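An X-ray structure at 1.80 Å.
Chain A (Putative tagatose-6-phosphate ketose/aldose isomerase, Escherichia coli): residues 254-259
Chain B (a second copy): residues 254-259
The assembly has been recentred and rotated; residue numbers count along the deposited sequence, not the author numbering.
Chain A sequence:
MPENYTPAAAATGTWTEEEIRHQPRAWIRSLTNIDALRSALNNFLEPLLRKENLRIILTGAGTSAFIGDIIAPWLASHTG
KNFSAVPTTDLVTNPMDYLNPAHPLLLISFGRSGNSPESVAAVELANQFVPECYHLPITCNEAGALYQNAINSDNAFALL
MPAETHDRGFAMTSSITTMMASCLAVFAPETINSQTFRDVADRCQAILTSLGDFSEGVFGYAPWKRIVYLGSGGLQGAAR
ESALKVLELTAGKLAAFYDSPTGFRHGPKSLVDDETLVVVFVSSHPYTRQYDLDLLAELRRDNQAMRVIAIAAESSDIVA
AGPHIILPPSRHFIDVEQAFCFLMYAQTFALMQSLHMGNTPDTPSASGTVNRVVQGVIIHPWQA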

ATOM      1  N   LEU A 254       2.856 -20.425   5.111  1.00 20.37           N
ATOM      2  CA  LEU A 254       1.489 -19.959   4.908  1.00 20.28           C
ATOM      3  C   LEU A 254       1.553 -18.651   4.136  1.00 19.69           C
ATOM      4  O   LEU A 254       2.086 -17.651   4.650  1.00 19.61           O
ATOM      5  CB  LEU A 254       0.834 -19.735   6.263  1.00 20.58           C
ATOM      6  CG  LEU A 254      -0.668 -19.491   6.390  1.00 22.01           C
ATOM      7  CD1 LEU A 254      -1.523 -20.267   5.359  1.00 24.52           C
ATOM      8  CD2 LEU A 254      -1.089 -19.839   7.839  1.00 22.53           C
ATOM      9  N   ALA A 255       1.052 -18.666   2.905  1.00 18.59           N
ATOM     10  CA  ALA A 255       0.967 -17.457   2.087  1.00 17.88           C
ATOM     11  C   ALA A 255      -0.013 -16.496   2.766  1.00 17.36           C
ATOM     12  O   ALA A 255      -1.109 -16.900   3.170  1.00 18.02           O
ATOM     13  CB  ALA A 255       0.488 -17.794   0.657  1.00 17.05           C
ATOM     14  N   ALA A 256       0.365 -15.230   2.880  1.00 16.73           N
ATOM     15  CA  ALA A 256      -0.484 -14.234   3.551  1.00 15.72           C
ATOM     16  C   ALA A 256      -0.693 -12.981   2.696  1.00 14.58           C
ATOM     17  O   ALA A 256       0.222 -12.502   2.024  1.00 14.03           O
ATOM     18  CB  ALA A 256       0.071 -13.878   4.950  1.00 16.12           C
ATOM     19  N   PHE A 257      -1.923 -12.476   2.738  1.00 13.77           N
ATOM     20  CA  PHE A 257      -2.389 -11.357   1.910  1.00 13.66           C
ATOM     21  C   PHE A 257      -3.147 -10.390   2.793  1.00 12.93           C
ATOM     22  O   PHE A 257      -3.638 -10.751   3.859  1.00 12.21           O
ATOM     23  CB  PHE A 257      -3.314 -11.853   0.798  1.00 13.58           C
ATOM     24  CG  PHE A 257      -2.744 -12.956  -0.012  1.00 14.18           C
ATOM     25  CD1 PHE A 257      -1.997 -12.697  -1.149  1.00 15.96           C
ATOM     26  CD2 PHE A 257      -2.932 -14.281   0.373  1.00 15.29           C
ATOM     27  CE1 PHE A 257      -1.442 -13.733  -1.895  1.00 16.63           C
ATOM     28  CE2 PHE A 257      -2.376 -15.328  -0.368  1.00 16.48           C
ATOM     29  CZ  PHE A 257      -1.640 -15.048  -1.498  1.00 15.66           C
ATOM     30  N   TYR A 258      -3.240  -9.149   2.349  1.00 13.52           N
ATOM     31  CA  TYR A 258      -4.055  -8.135   3.035  1.00 13.20           C
ATOM     32  C   TYR A 258      -4.783  -7.274   2.021  1.00 13.29           C
ATOM     33  O   TYR A 258      -4.335  -7.121   0.881  1.00 13.32           O
ATOM     34  CB  TYR A 258      -3.177  -7.224   3.902  1.00 13.75           C
ATOM     35  CG  TYR A 258      -2.114  -6.521   3.104  1.00 13.21           C
ATOM     36  CD1 TYR A 258      -2.308  -5.221   2.619  1.00 14.28           C
ATOM     37  CD2 TYR A 258      -0.921  -7.162   2.796  1.00 14.52           C
ATOM     38  CE1 TYR A 258      -1.326  -4.586   1.852  1.00 15.15           C
ATOM     39  CE2 TYR A 258       0.065  -6.529   2.011  1.00 15.59           C
ATOM     40  CZ  TYR A 258      -0.147  -5.241   1.557  1.00 14.74           C
ATOM     41  OH  TYR A 258       0.827  -4.605   0.794  1.00 15.01           O
ATOM     42  N   ASP A 259      -5.850  -6.645   2.463  1.00 13.91           N
ATOM     43  CA  ASP A 259      -6.571  -5.662   1.656  1.00 14.31           C
ATOM     44  C   ASP A 259      -7.614  -4.981   2.509  1.00 14.37           C
ATOM     45  O   ASP A 259      -7.750  -5.279   3.695  1.00 14.19           O
ATOM     46  CB  ASP A 259      -7.256  -6.312   0.446  1.00 15.07           C
ATOM     47  CG  ASP A 259      -7.226  -5.427  -0.822  1.00 17.42           C
ATOM     48  OD1 ASP A 259      -7.447  -4.191  -0.774  1.00 18.80           O
ATOM     49  OD2 ASP A 259      -7.019  -6.005  -1.907  1.00 24.10           O
TER
ATOM     50  N   LEU B 254      -2.391 -18.925  -9.328  1.00 22.45           N
ATOM     51  CA  LEU B 254      -1.033 -18.496  -9.048  1.00 22.52           C
ATOM     52  C   LEU B 254      -1.121 -17.363  -8.037  1.00 21.07           C
ATOM     53  O   LEU B 254      -1.706 -16.303  -8.330  1.00 21.47           O
ATOM     54  CB  LEU B 254      -0.313 -18.062 -10.326  1.00 22.55           C
ATOM     55  CG  LEU B 254       1.174 -17.671 -10.257  1.00 24.17           C
ATOM     56  CD1 LEU B 254       2.044 -18.845  -9.804  1.00 27.20           C
ATOM     57  CD2 LEU B 254       1.681 -17.181 -11.615  1.00 23.94           C
ATOM     58  N   ALA B 255      -0.572 -17.595  -6.846  1.00 19.45           N
ATOM     59  CA  ALA B 255      -0.591 -16.570  -5.804  1.00 17.33           C
ATOM     60  C   ALA B 255       0.381 -15.475  -6.222  1.00 16.53           C
ATOM     61  O   ALA B 255       1.482 -15.761  -6.662  1.00 17.07           O
ATOM     62  CB  ALA B 255      -0.202 -17.156  -4.446  1.00 16.70           C
ATOM     63  N   ALA B 256      -0.033 -14.225  -6.112  1.00 15.44           N
ATOM     64  CA  ALA B 256       0.816 -13.099  -6.537  1.00 15.33           C
ATOM     65  C   ALA B 256       1.005 -12.053  -5.448  1.00 14.61           C
ATOM     66  O   ALA B 256       0.093 -11.762  -4.652  1.00 14.49           O
ATOM     67  CB  ALA B 256       0.254 -12.434  -7.814  1.00 16.03           C
ATOM     68  N   PHE B 257       2.203 -11.486  -5.441  1.00 13.46           N
ATOM     69  CA  PHE B 257       2.655 -10.569  -4.408  1.00 13.09           C
ATOM     70  C   PHE B 257       3.434  -9.441  -5.074  1.00 12.69           C
ATOM     71  O   PHE B 257       3.911  -9.576  -6.214  1.00 11.76           O
ATOM     72  CB  PHE B 257       3.602 -11.288  -3.452  1.00 13.74           C
ATOM     73  CG  PHE B 257       3.024 -12.529  -2.831  1.00 14.13           C
ATOM     74  CD1 PHE B 257       2.355 -12.467  -1.625  1.00 15.68           C
ATOM     75  CD2 PHE B 257       3.203 -13.767  -3.433  1.00 14.51           C
ATOM     76  CE1 PHE B 257       1.846 -13.617  -1.027  1.00 16.01           C
ATOM     77  CE2 PHE B 257       2.670 -14.927  -2.842  1.00 15.77           C
ATOM     78  CZ  PHE B 257       2.009 -14.835  -1.631  1.00 15.33           C
ATOM     79  N   TYR B 258       3.572  -8.342  -4.343  1.00 12.77           N
ATOM     80  CA  TYR B 258       4.312  -7.178  -4.784  1.00 12.46           C
ATOM     81  C   TYR B 258       4.991  -6.496  -3.606  1.00 12.93           C
ATOM     82  O   TYR B 258       4.531  -6.563  -2.460  1.00 11.81           O
ATOM     83  CB  TYR B 258       3.411  -6.152  -5.457  1.00 12.63           C
ATOM     84  CG  TYR B 258       2.318  -5.654  -4.537  1.00 13.52           C
ATOM     85  CD1 TYR B 258       2.505  -4.496  -3.781  1.00 12.76           C
ATOM     86  CD2 TYR B 258       1.127  -6.384  -4.366  1.00 13.17           C
ATOM     87  CE1 TYR B 258       1.550  -4.052  -2.921  1.00 13.73           C
ATOM     88  CE2 TYR B 258       0.134  -5.927  -3.499  1.00 14.38           C
ATOM     89  CZ  TYR B 258       0.354  -4.760  -2.791  1.00 13.76           C
ATOM     90  OH  TYR B 258      -0.600  -4.286  -1.937  1.00 14.77           O
ATOM     91  N   ASP B 259       6.089  -5.818  -3.917  1.00 13.29           N
ATOM     92  CA  ASP B 259       6.804  -5.025  -2.934  1.00 14.06           C
ATOM     93  C   ASP B 259       7.822  -4.155  -3.635  1.00 13.13           C
ATOM     94  O   ASP B 259       7.883  -4.136  -4.879  1.00 12.53           O
ATOM     95  CB  ASP B 259       7.489  -5.929  -1.888  1.00 13.89           C
ATOM     96  CG  ASP B 259       7.470  -5.329  -0.466  1.00 17.52           C
ATOM     97  OD1 ASP B 259       7.633  -4.089  -0.288  1.00 19.90           O
ATOM     98  OD2 ASP B 259       7.298  -6.114   0.493  1.00 21.11           O
TER
HETATM   99  O   HOH W   1      -2.445  -6.249  -0.957  1.00 21.38           O
HETATM  100  O   HOH W   2       2.543  -6.087  -0.483  1.00 23.95           O
HETATM  101  O   HOH W   3       0.032  -2.221  -0.320  1.00 24.58           O

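Two copies of the same strand cross and meet through their side chains, with an aromatic and alanine patch at one end and a water-linked tyrosine pair at the other. The strands run at 63° to each other, and their axes come no closer than 8.8 Å. No clear backbone hydrogen bond joins them, so this is not a continued sheet. Together the stretches bury 249 Å².

Phe A257 and Phe B257 have the most area covered by the partner stretch, 57 and 55 Å². Both are buried in the assembly, where an aromatic ring with no polar group suits a contact made of ring and methyl. Their CA-to-CB bonds point sideways, but both take the m rotamer at chi1, and the ring ends come nearer the partner strand. The ring planes are near parallel, 11° apart, but slid so that they barely overlap, with centroids 4.9 Å apart. Between the two rings the closest atoms are Phe A257 CE1 and Phe B257 CE1, at 3.4 Å.

Each ring also packs its edge against the other strand. Phe A257 CZ lies 3.9 Å from Ala B255 CB, and Ala A255 CB lies 4.0 Å from Phe B257 CZ. Ala A255 and Ala B255 point toward the partner, and their single methyls give the ring tips an apolar contact in little space. Ala A256 and Ala B256 point away and offer backbone instead: Ala A256 O is 3.6 Å from Phe B257 CE1, near the plane of that ring.

Tyr A258 and Tyr B258 are partly exposed, which suits a residue with both an aromatic ring and a polar end. Both adopt p at chi1, bringing Tyr A258 OH within 3.1 Å of Tyr B258 OH. Water 3 hydrogen-bonds to Tyr A258 OH and Tyr B258 OH, 2.7 Å from each. Water 1 donates to Tyr A258 O at 2.8 Å and bonds Tyr B258 OH at 2.9 Å. Water 2 makes the reciprocal bridge, from Tyr B258 O to Tyr A258 OH.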